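Local coordinates for protein beta-galactosidase/beta-glucuronidase (PDB 6MVF) that binds flavin mononucleotide and probably hydrolyses beta-glucuronides, possibly also beta-galactosides, at residues Gln319-Ile324 / Asp348-Ala353; Thr331-His336 / Ala353-Ile358; His339-Tyr344 / Tyr386-Ile391. All coordinates share one frame; numbering follows the deposited sequence.

Interaction 1: Gln319-Ile324 / Asp348-Ala353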
loop_
_atom_site.group_PDB
_atom_site.type_symbol
_atom_site.label_atom_id
_atom_site.label_comp_id
_atom_site.label_asym_id
_atom_site.label_seq_id
_atom_site.Cartn_x
_atom_site.Cartn_y
_atom_site.Cartn_z
ATOM N N GLN A 319 -12.765 2.267 13.233
ATOM C CA GLN A 319 -12.209 1.767 14.485
ATOM C C GLN A 319 -13.305 1.599 15.533
ATOM O O GLN A 319 -13.365 0.576 16.229
ATOM C CB GLN A 319 -11.112 2.700 14.987
ATOM C CG GLN A 319 -10.387 2.158 16.210
ATOM C CD GLN A 319 -9.685 3.234 17.042
ATOM O OE1 GLN A 319 -9.780 4.436 16.759
ATOM N NE2 GLN A 319 -8.982 2.801 18.081
ATOM N N ASP A 320 -14.176 2.605 15.668
ATOM C CA ASP A 320 -15.364 2.453 16.508
ATOM C C ASP A 320 -16.143 1.190 16.148
ATOM O O ASP A 320 -16.472 0.376 17.017
ATOM C CB ASP A 320 -16.268 3.678 16.372
ATOM C CG ASP A 320 -15.783 4.863 17.197
ATOM O OD1 ASP A 320 -14.725 4.757 17.884
ATOM O OD2 ASP A 320 -16.480 5.907 17.150
ATOM N N ALA A 321 -16.432 1.009 14.855
ATOM C CA ALA A 321 -17.234 -0.122 14.423
ATOM C C ALA A 321 -16.562 -1.440 14.776
ATOM O O ALA A 321 -17.220 -2.364 15.269
ATOM C CB ALA A 321 -17.493 -0.022 12.927
ATOM N N GLN A 322 -15.246 -1.531 14.571
ATOM C CA GLN A 322 -14.533 -2.769 14.872
ATOM C C GLN A 322 -14.507 -3.059 16.368
ATOM O O GLN A 322 -14.665 -4.214 16.783
ATOM C CB GLN A 322 -13.118 -2.713 14.297
ATOM C CG GLN A 322 -13.035 -3.352 12.921
ATOM C CD GLN A 322 -12.289 -2.508 11.879
ATOM O OE1 GLN A 322 -11.337 -1.778 12.208
ATOM N NE2 GLN A 322 -12.721 -2.608 10.606
ATOM N N ILE A 323 -14.308 -2.038 17.197
ATOM C CA ILE A 323 -14.362 -2.275 18.636
ATOM C C ILE A 323 -15.735 -2.810 19.037
ATOM O O ILE A 323 -15.844 -3.783 19.801
ATOM C CB ILE A 323 -13.993 -0.999 19.405
ATOM C CG1 ILE A 323 -12.504 -0.718 19.228
ATOM C CG2 ILE A 323 -14.331 -1.172 20.867
ATOM C CD1 ILE A 323 -12.064 0.693 19.626
ATOM N N ILE A 324 -16.800 -2.231 18.473
ATOM C CA ILE A 324 -18.140 -2.697 18.818
ATOM C C ILE A 324 -18.385 -4.109 18.288
ATOM O O ILE A 324 -19.059 -4.912 18.951
ATOM C CB ILE A 324 -19.186 -1.689 18.318
ATOM C CG1 ILE A 324 -18.995 -0.356 19.058
ATOM C CG2 ILE A 324 -20.603 -2.236 18.525
ATOM C CD1 ILE A 324 -19.552 0.834 18.320
ATOM N N ASP A 348 -23.034 -1.271 7.368
ATOM C CA ASP A 348 -23.390 -2.140 6.256
ATOM C C ASP A 348 -22.358 -3.248 6.074
ATOM O O ASP A 348 -22.706 -4.406 5.796
ATOM C CB ASP A 348 -23.502 -1.321 4.957
ATOM C CG ASP A 348 -24.603 -0.228 4.997
ATOM O OD1 ASP A 348 -25.626 -0.363 5.706
ATOM O OD2 ASP A 348 -24.450 0.778 4.273
ATOM N N GLU A 349 -21.076 -2.912 6.219
ATOM C CA GLU A 349 -20.032 -3.876 5.881
ATOM C C GLU A 349 -19.741 -4.832 7.028
ATOM O O GLU A 349 -19.544 -6.027 6.796
ATOM C CB GLU A 349 -18.763 -3.146 5.443
ATOM C CG GLU A 349 -18.897 -2.597 4.031
ATOM C CD GLU A 349 -18.309 -1.195 3.867
ATOM O OE1 GLU A 349 -17.306 -0.885 4.577
ATOM O OE2 GLU A 349 -18.865 -0.415 3.030
ATOM N N LEU A 350 -19.713 -4.342 8.270
ATOM C CA LEU A 350 -19.450 -5.226 9.392
ATOM C C LEU A 350 -20.702 -5.926 9.898
ATOM O O LEU A 350 -20.584 -6.930 10.612
ATOM C CB LEU A 350 -18.775 -4.450 10.524
ATOM C CG LEU A 350 -17.399 -3.903 10.113
ATOM C CD1 LEU A 350 -16.758 -3.081 11.214
ATOM C CD2 LEU A 350 -16.474 -5.037 9.748
ATOM N N GLY A 351 -21.892 -5.437 9.537
ATOM C CA GLY A 351 -23.134 -6.069 9.938
ATOM C C GLY A 351 -23.613 -5.727 11.336
ATOM O O GLY A 351 -23.293 -6.431 12.301
ATOM N N PHE A 352 -24.365 -4.627 11.446
ATOM C CA PHE A 352 -25.091 -4.241 12.650
ATOM C C PHE A 352 -26.475 -3.768 12.243
ATOM O O PHE A 352 -26.617 -3.060 11.241
ATOM C CB PHE A 352 -24.439 -3.081 13.428
ATOM C CG PHE A 352 -23.065 -3.352 13.908
ATOM C CD1 PHE A 352 -22.848 -4.142 15.026
ATOM C CD2 PHE A 352 -21.979 -2.762 13.289
ATOM C CE1 PHE A 352 -21.556 -4.377 15.501
ATOM C CE2 PHE A 352 -20.687 -2.984 13.760
ATOM C CZ PHE A 352 -20.472 -3.796 14.865
ATOM N N ALA A 353 -27.476 -4.112 13.053
ATOM C CA ALA A 353 -28.805 -3.520 12.933
ATOM C C ALA A 353 -28.766 -2.096 13.485
ATOM O O ALA A 353 -28.478 -1.907 14.668
ATOM C CB ALA A 353 -29.821 -4.383 13.692
#
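Ala321 meets both sides of a bend in 348-353, touching Leu350 with its methyl group and Phe352 with its carbonyl. Its CB lies 3.6 Å from Leu350 CD1, an apolar contact between one methyl and one branch of the leucine fork. With chi1 at -63°, Leu350 holds CG beside its own backbone N and opposite its carbonyl carbon, and CD1 is the branch that reaches across. Ala321 O approaches the phenyl group of Phe352 at its edge, near the ring plane, with 3.6 Å between Ala321 O and Phe352 CZ; a carbonyl oxygen here faces the polarised C-H rim and not the pi cloud. Next in the helix, Gln322 adds the aliphatic part of its side chain. Gln322 CG lies 4.1 Å from Leu350 CD1, the two side chains crossing at about a right angle, and the bend at chi2 carries the amide NE2 to a similar separation from that methyl. One turn on from Ala321, Ile324 sends its CG2 branch to the other part of the ring, 3.8 Å from Phe352 CE1, an oblique approach. The chain leaves helix 341-350 at Gly351, where phi turns positive (82°), and this change of direction lets Leu350 and Phe352 both face helix 314-327. Lys325, just after Ile324, marks the same junction: it makes a cation-pi contact with Phe352 and a hydrogen bond to Leu350 O. Helix 314-327 thus packs against the end of helix 341-350, two neighbouring helices of the outer layer of a TIM barrel, with Phe352 between them and the inner strands.

Interaction 2: Thr331-His336 / Ala353-Ile358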
loop_
_atom_site.group_PDB
_atom_site.type_symbol
_atom_site.label_atom_id
_atom_site.label_comp_id
_atom_site.label_asym_id
_atom_site.label_seq_id
_atom_site.Cartn_x
_atom_site.Cartn_y
_atom_site.Cartn_z
ATOM N N THR A 331 -26.379 -4.748 17.286
ATOM C CA THR A 331 -27.173 -3.571 16.975
ATOM C C THR A 331 -26.450 -2.342 17.494
ATOM O O THR A 331 -25.749 -2.394 18.512
ATOM C CB THR A 331 -28.608 -3.681 17.573
ATOM O OG1 THR A 331 -29.380 -2.532 17.220
ATOM C CG2 THR A 331 -28.587 -3.847 19.084
ATOM N N ILE A 332 -26.600 -1.239 16.776
ATOM C CA ILE A 332 -26.047 0.034 17.208
ATOM C C ILE A 332 -27.114 1.097 17.051
ATOM O O ILE A 332 -27.590 1.335 15.935
ATOM C CB ILE A 332 -24.805 0.448 16.416
ATOM C CG1 ILE A 332 -23.633 -0.489 16.682
ATOM C CG2 ILE A 332 -24.448 1.891 16.792
ATOM C CD1 ILE A 332 -22.481 -0.302 15.685
ATOM N N ARG A 333 -27.461 1.764 18.154
ATOM C CA ARG A 333 -28.306 2.948 18.092
ATOM C C ARG A 333 -27.426 4.174 17.850
ATOM O O ARG A 333 -26.591 4.535 18.692
ATOM C CB ARG A 333 -29.133 3.113 19.366
ATOM C CG ARG A 333 -29.922 4.407 19.362
ATOM C CD ARG A 333 -30.725 4.596 20.625
ATOM N NE ARG A 333 -31.440 5.868 20.608
ATOM C CZ ARG A 333 -31.623 6.631 21.679
ATOM N NH1 ARG A 333 -31.139 6.253 22.857
ATOM N NH2 ARG A 333 -32.280 7.777 21.566
ATOM N N LEU A 334 -27.611 4.811 16.700
ATOM C CA LEU A 334 -26.762 5.929 16.293
ATOM C C LEU A 334 -27.396 7.254 16.726
ATOM O O LEU A 334 -27.864 8.066 15.924
ATOM C CB LEU A 334 -26.513 5.863 14.792
ATOM C CG LEU A 334 -25.403 4.845 14.560
ATOM C CD1 LEU A 334 -25.047 4.729 13.100
ATOM C CD2 LEU A 334 -24.173 5.219 15.405
ATOM N N ALA A 335 -27.386 7.470 18.036
ATOM C CA ALA A 335 -27.984 8.667 18.606
ATOM C C ALA A 335 -27.011 9.846 18.481
ATOM O O ALA A 335 -25.809 9.651 18.313
ATOM C CB ALA A 335 -28.364 8.398 20.067
ATOM N N HIS A 336 -27.527 11.084 18.535
ATOM C CA HIS A 336 -28.954 11.450 18.543
ATOM C C HIS A 336 -29.254 12.229 17.274
ATOM O O HIS A 336 -30.016 13.190 17.296
ATOM C CB HIS A 336 -29.336 12.347 19.732
ATOM C CG HIS A 336 -29.443 11.649 21.055
ATOM N ND1 HIS A 336 -30.414 10.708 21.333
ATOM C CD2 HIS A 336 -28.734 11.805 22.201
ATOM C CE1 HIS A 336 -30.280 10.294 22.581
ATOM N NE2 HIS A 336 -29.267 10.942 23.130
ATOM N N ALA A 353 -27.476 -4.112 13.053
ATOM C CA ALA A 353 -28.805 -3.520 12.933
ATOM C C ALA A 353 -28.766 -2.096 13.485
ATOM O O ALA A 353 -28.478 -1.907 14.668
ATOM C CB ALA A 353 -29.821 -4.383 13.692
ATOM N N VAL A 354 -29.042 -1.091 12.649
ATOM C CA VAL A 354 -28.852 0.314 13.019
ATOM C C VAL A 354 -30.196 1.002 13.248
ATOM O O VAL A 354 -31.118 0.886 12.430
ATOM C CB VAL A 354 -28.053 1.083 11.958
ATOM C CG1 VAL A 354 -28.089 2.590 12.257
ATOM C CG2 VAL A 354 -26.626 0.570 11.898
ATOM N N TRP A 355 -30.289 1.732 14.361
ATOM C CA TRP A 355 -31.363 2.675 14.654
ATOM C C TRP A 355 -30.814 4.081 14.369
ATOM O O TRP A 355 -29.888 4.545 15.046
ATOM C CB TRP A 355 -31.839 2.469 16.101
ATOM C CG TRP A 355 -32.589 3.605 16.858
ATOM C CD1 TRP A 355 -32.524 4.964 16.644
ATOM C CD2 TRP A 355 -33.483 3.433 17.974
ATOM N NE1 TRP A 355 -33.318 5.632 17.540
ATOM C CE2 TRP A 355 -33.917 4.725 18.370
ATOM C CE3 TRP A 355 -33.954 2.314 18.684
ATOM C CZ2 TRP A 355 -34.808 4.929 19.436
ATOM C CZ3 TRP A 355 -34.836 2.518 19.749
ATOM C CH2 TRP A 355 -35.257 3.819 20.105
ATOM N N ALA A 356 -31.356 4.742 13.345
ATOM C CA ALA A 356 -30.970 6.103 12.993
ATOM C C ALA A 356 -32.071 7.080 13.396
ATOM O O ALA A 356 -33.261 6.761 13.286
ATOM C CB ALA A 356 -30.679 6.230 11.494
ATOM N N GLU A 357 -31.677 8.277 13.854
ATOM C CA GLU A 357 -32.652 9.236 14.362
ATOM C C GLU A 357 -32.221 10.674 14.071
ATOM O O GLU A 357 -31.074 10.953 13.706
ATOM C CB GLU A 357 -32.884 9.043 15.864
ATOM C CG GLU A 357 -31.737 9.458 16.727
ATOM C CD GLU A 357 -32.018 9.264 18.220
ATOM O OE1 GLU A 357 -32.865 8.416 18.571
ATOM O OE2 GLU A 357 -31.401 9.966 19.051
ATOM N N ILE A 358 -33.180 11.586 14.237
ATOM C CA ILE A 358 -32.978 13.028 14.105
ATOM C C ILE A 358 -32.840 13.609 15.508
ATOM O O ILE A 358 -33.287 12.973 16.471
ATOM C CB ILE A 358 -34.139 13.689 13.345
ATOM C CG1 ILE A 358 -35.464 13.399 14.064
ATOM C CG2 ILE A 358 -34.175 13.233 11.894
ATOM C CD1 ILE A 358 -36.663 13.921 13.359
HETATM O O HOH W 1 -28.708 8.127 13.290
#
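Strands 331-334 and 353-357 are the two parallel strands of a beta-alpha-beta unit in the TIM barrel, crossed over through helix 341-350; their axes approach to 4.7 Å with directions 14° apart. Thr331 pairs with Ala353, whose O accepts from Ile332 N (2.9 Å) and, from the opposite face of its carbonyl plane, from Thr331 OG1. The register continues with Trp355 N to Ile332 O and Leu334 N to Trp355 O. On the face that carries Arg333 and Trp355, the extended arginine runs alongside the indole: Arg333 CG stands 3.8 Å above the centroid of the five-membered ring of Trp355, a CH-pi contact. The guanidinium then reaches Glu357, Arg333 NH2 meeting Glu357 OE1 on its syn side at 3.1 Å in a salt bridge, while Asn398 also binds NH2. Trp355 NE1 donates to the same OE1 from the anti side. The other oxygen, Glu357 OE2, accepts from His336 ND1 at 2.6 Å, ring and carboxylate being nearly coplanar. A glutamine in place of Glu357 would probably leave Arg333 without its charged mate and place an amide N-H where one of these three donors now binds. One buried carboxylate therefore gathers three N-H donors, fixing indole, imidazole and guanidinium relative to one another, and the adjacent positive charge would be expected to stabilise its anionic form.

Interaction 3: His339-Tyr344 / Tyr386-Ile391; sequences HSQDFY and YNHPSI. With FMN (flavin mononucleotide), chain G.
Gln341 bends at chi2 (-46°) and His388 sets CG opposite its carbonyl carbon (chi1 -65°), which brings amide and imidazole together where helix 341-350 of the TIM barrel meets the loop leading into strand 391-398. Gln341 OE1 accepts from His388 NE2 at 2.7 Å; the donor sits in the carbonyl plane on a lone pair, and OE1 lies in the imidazole plane. The second ring nitrogen, ND1, is held by Asp348, and Gln341 NE2 by Asn385, so both flat groups are pinned against rotation. Such an arrangement is consistent with a protonated His388. Tyr344 adds the packing: its CB stands 3.5 Å from the centroid of the His388 ring, over the face, a CH-pi contact. Its ring receives Ile391 CD1 over one face, 3.8 Å from Tyr344 CD1. His388, which meets CB, and Ile391, over the ring face, are the first and last residues of a type I beta turn, so one aromatic side chain engages both ends of it. Tyr344 OH accepts from His339 N, tying the far end of the ring to the start of its own segment. At the start of the loop, Tyr386 reaches the flavin, with 3.7 Å between Tyr386 CG and the C7M methyl of FMN.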
loop_
_atom_site.group_PDB
_atom_site.type_symbol
_atom_site.label_atom_id
_atom_site.label_comp_id
_atom_site.label_asym_id
_atom_site.label_seq_id
_atom_site.Cartn_x
_atom_site.Cartn_y
_atom_site.Cartn_z
ATOM N N HIS A 339 -25.475 10.287 11.451
ATOM C CA HIS A 339 -24.042 10.079 11.583
ATOM C C HIS A 339 -23.340 10.209 10.220
ATOM O O HIS A 339 -23.930 10.597 9.205
ATOM C CB HIS A 339 -23.766 8.729 12.247
ATOM C CG HIS A 339 -23.830 8.765 13.744
ATOM N ND1 HIS A 339 -22.749 8.462 14.543
ATOM C CD2 HIS A 339 -24.843 9.077 14.587
ATOM C CE1 HIS A 339 -23.095 8.579 15.812
ATOM N NE2 HIS A 339 -24.359 8.953 15.865
ATOM N N SER A 340 -22.040 9.916 10.213
ATOM C CA SER A 340 -21.256 10.000 8.988
ATOM C C SER A 340 -21.621 8.878 8.023
ATOM O O SER A 340 -21.863 7.735 8.426
ATOM C CB SER A 340 -19.775 9.916 9.326
ATOM O OG SER A 340 -19.005 9.648 8.168
ATOM N N GLN A 341 -21.628 9.193 6.730
ATOM C CA GLN A 341 -21.728 8.122 5.749
ATOM C C GLN A 341 -20.694 7.038 6.023
ATOM O O GLN A 341 -20.993 5.844 5.913
ATOM C CB GLN A 341 -21.593 8.682 4.339
ATOM C CG GLN A 341 -22.856 9.420 3.857
ATOM C CD GLN A 341 -24.121 8.643 4.163
ATOM O OE1 GLN A 341 -24.309 7.528 3.670
ATOM N NE2 GLN A 341 -24.980 9.214 5.020
ATOM N N ASP A 342 -19.503 7.430 6.469
ATOM C CA ASP A 342 -18.500 6.436 6.840
ATOM C C ASP A 342 -19.034 5.457 7.879
ATOM O O ASP A 342 -18.818 4.239 7.758
ATOM C CB ASP A 342 -17.225 7.115 7.356
ATOM C CG ASP A 342 -16.460 7.874 6.258
ATOM O OD1 ASP A 342 -16.751 7.675 5.046
ATOM O OD2 ASP A 342 -15.565 8.681 6.620
ATOM N N PHE A 343 -19.740 5.948 8.908
ATOM C CA PHE A 343 -20.133 4.979 9.928
ATOM C C PHE A 343 -21.281 4.099 9.453
ATOM O O PHE A 343 -21.308 2.907 9.781
ATOM C CB PHE A 343 -20.484 5.640 11.270
ATOM C CG PHE A 343 -20.526 4.649 12.420
ATOM C CD1 PHE A 343 -19.374 4.362 13.154
ATOM C CD2 PHE A 343 -21.687 3.947 12.722
ATOM C CE1 PHE A 343 -19.386 3.420 14.188
ATOM C CE2 PHE A 343 -21.702 3.005 13.765
ATOM C CZ PHE A 343 -20.545 2.742 14.492
ATOM N N TYR A 344 -22.227 4.647 8.676
ATOM C CA TYR A 344 -23.249 3.786 8.085
ATOM C C TYR A 344 -22.612 2.764 7.157
ATOM O O TYR A 344 -22.953 1.578 7.212
ATOM C CB TYR A 344 -24.311 4.595 7.343
ATOM C CG TYR A 344 -25.147 5.482 8.243
ATOM C CD1 TYR A 344 -25.871 4.952 9.302
ATOM C CD2 TYR A 344 -25.192 6.856 8.043
ATOM C CE1 TYR A 344 -26.613 5.768 10.137
ATOM C CE2 TYR A 344 -25.922 7.678 8.868
ATOM C CZ TYR A 344 -26.636 7.134 9.916
ATOM O OH TYR A 344 -27.363 7.963 10.735
ATOM N N TYR A 386 -31.257 6.162 2.599
ATOM C CA TYR A 386 -32.248 5.169 2.197
ATOM C C TYR A 386 -31.621 3.851 1.738
ATOM O O TYR A 386 -32.232 2.794 1.908
ATOM C CB TYR A 386 -33.136 5.737 1.093
ATOM C CG TYR A 386 -34.247 4.787 0.704
ATOM C CD1 TYR A 386 -34.096 3.906 -0.362
ATOM C CD2 TYR A 386 -35.438 4.756 1.422
ATOM C CE1 TYR A 386 -35.114 3.030 -0.709
ATOM C CE2 TYR A 386 -36.453 3.891 1.085
ATOM C CZ TYR A 386 -36.294 3.032 0.018
ATOM O OH TYR A 386 -37.315 2.168 -0.318
ATOM N N ASN A 387 -30.417 3.877 1.153
ATOM C CA ASN A 387 -29.892 2.647 0.569
ATOM C C ASN A 387 -29.105 1.768 1.538
ATOM O O ASN A 387 -28.769 0.638 1.170
ATOM C CB ASN A 387 -29.042 2.978 -0.647
ATOM C CG ASN A 387 -29.846 3.674 -1.722
ATOM O OD1 ASN A 387 -31.054 3.413 -1.883
ATOM N ND2 ASN A 387 -29.195 4.594 -2.453
ATOM N N HIS A 388 -28.843 2.225 2.765
ATOM C CA HIS A 388 -28.063 1.452 3.724
ATOM C C HIS A 388 -28.831 0.244 4.246
ATOM O O HIS A 388 -29.854 0.426 4.920
ATOM C CB HIS A 388 -27.680 2.330 4.891
ATOM C CG HIS A 388 -26.768 3.455 4.530
ATOM N ND1 HIS A 388 -25.450 3.258 4.170
ATOM C CD2 HIS A 388 -26.972 4.792 4.506
ATOM C CE1 HIS A 388 -24.882 4.426 3.937
ATOM N NE2 HIS A 388 -25.787 5.374 4.121
ATOM N N PRO A 389 -28.381 -0.997 3.991
ATOM C CA PRO A 389 -29.116 -2.152 4.541
ATOM C C PRO A 389 -29.022 -2.250 6.055
ATOM O O PRO A 389 -29.893 -2.877 6.674
ATOM C CB PRO A 389 -28.460 -3.359 3.852
ATOM C CG PRO A 389 -27.085 -2.897 3.477
ATOM C CD PRO A 389 -27.226 -1.418 3.169
ATOM N N SER A 390 -28.010 -1.629 6.669
ATOM C CA SER A 390 -27.855 -1.753 8.113
ATOM C C SER A 390 -28.952 -0.994 8.855
ATOM O O SER A 390 -29.275 -1.335 9.995
ATOM C CB SER A 390 -26.462 -1.268 8.550
ATOM O OG SER A 390 -26.316 0.144 8.376
ATOM N N ILE A 391 -29.530 0.033 8.243
ATOM C CA ILE A 391 -30.545 0.831 8.926
ATOM C C ILE A 391 -31.867 0.076 8.890
ATOM O O ILE A 391 -32.423 -0.174 7.816
ATOM C CB ILE A 391 -30.678 2.232 8.300
ATOM C CG1 ILE A 391 -29.335 2.968 8.402
ATOM C CG2 ILE A 391 -31.813 3.015 8.981
ATOM C CD1 ILE A 391 -29.326 4.392 7.878
HETATM N N1 FMN G . -36.755 13.256 -6.321
HETATM C C2 FMN G . -35.783 13.862 -7.008
HETATM O O2 FMN G . -36.038 14.711 -7.864
HETATM N N3 FMN G . -34.507 13.613 -6.809
HETATM C C4 FMN G . -34.084 12.745 -5.944
HETATM O O4 FMN G . -32.898 12.521 -5.765
HETATM C C4A FMN G . -35.065 12.048 -5.186
HETATM N N5 FMN G . -34.642 11.186 -4.305
HETATM C C5A FMN G . -35.494 10.505 -3.567
HETATM C C6 FMN G . -35.012 9.601 -2.655
HETATM C C7 FMN G . -35.866 8.887 -1.893
HETATM C C7M FMN G . -35.337 7.917 -0.910
HETATM C C8 FMN G . -37.301 9.101 -2.031
HETATM C C8M FMN G . -38.249 8.331 -1.181
HETATM C C9 FMN G . -37.779 10.008 -2.950
HETATM C C9A FMN G . -36.925 10.720 -3.736
HETATM N N10 FMN G . -37.401 11.657 -4.641
HETATM C C10 FMN G . -36.464 12.347 -5.407
HETATM C "C1'" FMN G . -38.848 11.772 -4.761
HETATM C "C2'" FMN G . -39.607 13.023 -4.389
HETATM O "O2'" FMN G . -39.843 12.817 -3.020
HETATM C "C3'" FMN G . -40.975 13.103 -5.031
HETATM O "O3'" FMN G . -41.020 12.248 -6.152
HETATM C "C4'" FMN G . -41.341 14.470 -5.566
HETATM O "O4'" FMN G . -40.180 14.966 -6.214
HETATM C "C5'" FMN G . -41.864 15.445 -4.510
HETATM O "O5'" FMN G . -40.837 16.298 -4.038
HETATM P P FMN G . -40.949 17.176 -2.723
HETATM O O1P FMN G . -40.118 18.346 -3.067
HETATM O O2P FMN G . -42.417 17.438 -2.555
HETATM O O3P FMN G . -40.427 16.407 -1.557
#

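The three contacts lie in one sector of the TIM barrel. Interactions 1 and 2 have centres about 12 Å apart, interactions 1 and 3 about 11 Å, and interactions 2 and 3 about 10 Å. In chain order come helix 314-327, strand 331-334, helix 341-350, strand 353-357 and the loop before strand 391-398, so the contacts interleave. Helix 341-350 serves interactions 1 and 3, and Ala353 belongs to 1 and 2. Ile332 CD1 packs on Ile324 and Phe352, joining strand 331-334 to helix 314-327 and the residue before strand 353-357, while Ser390 O and Val354 N join loop to sheet. Strands, outer helices and the loop carrying flavin-contacting Tyr386 are linked within one part of the barrel.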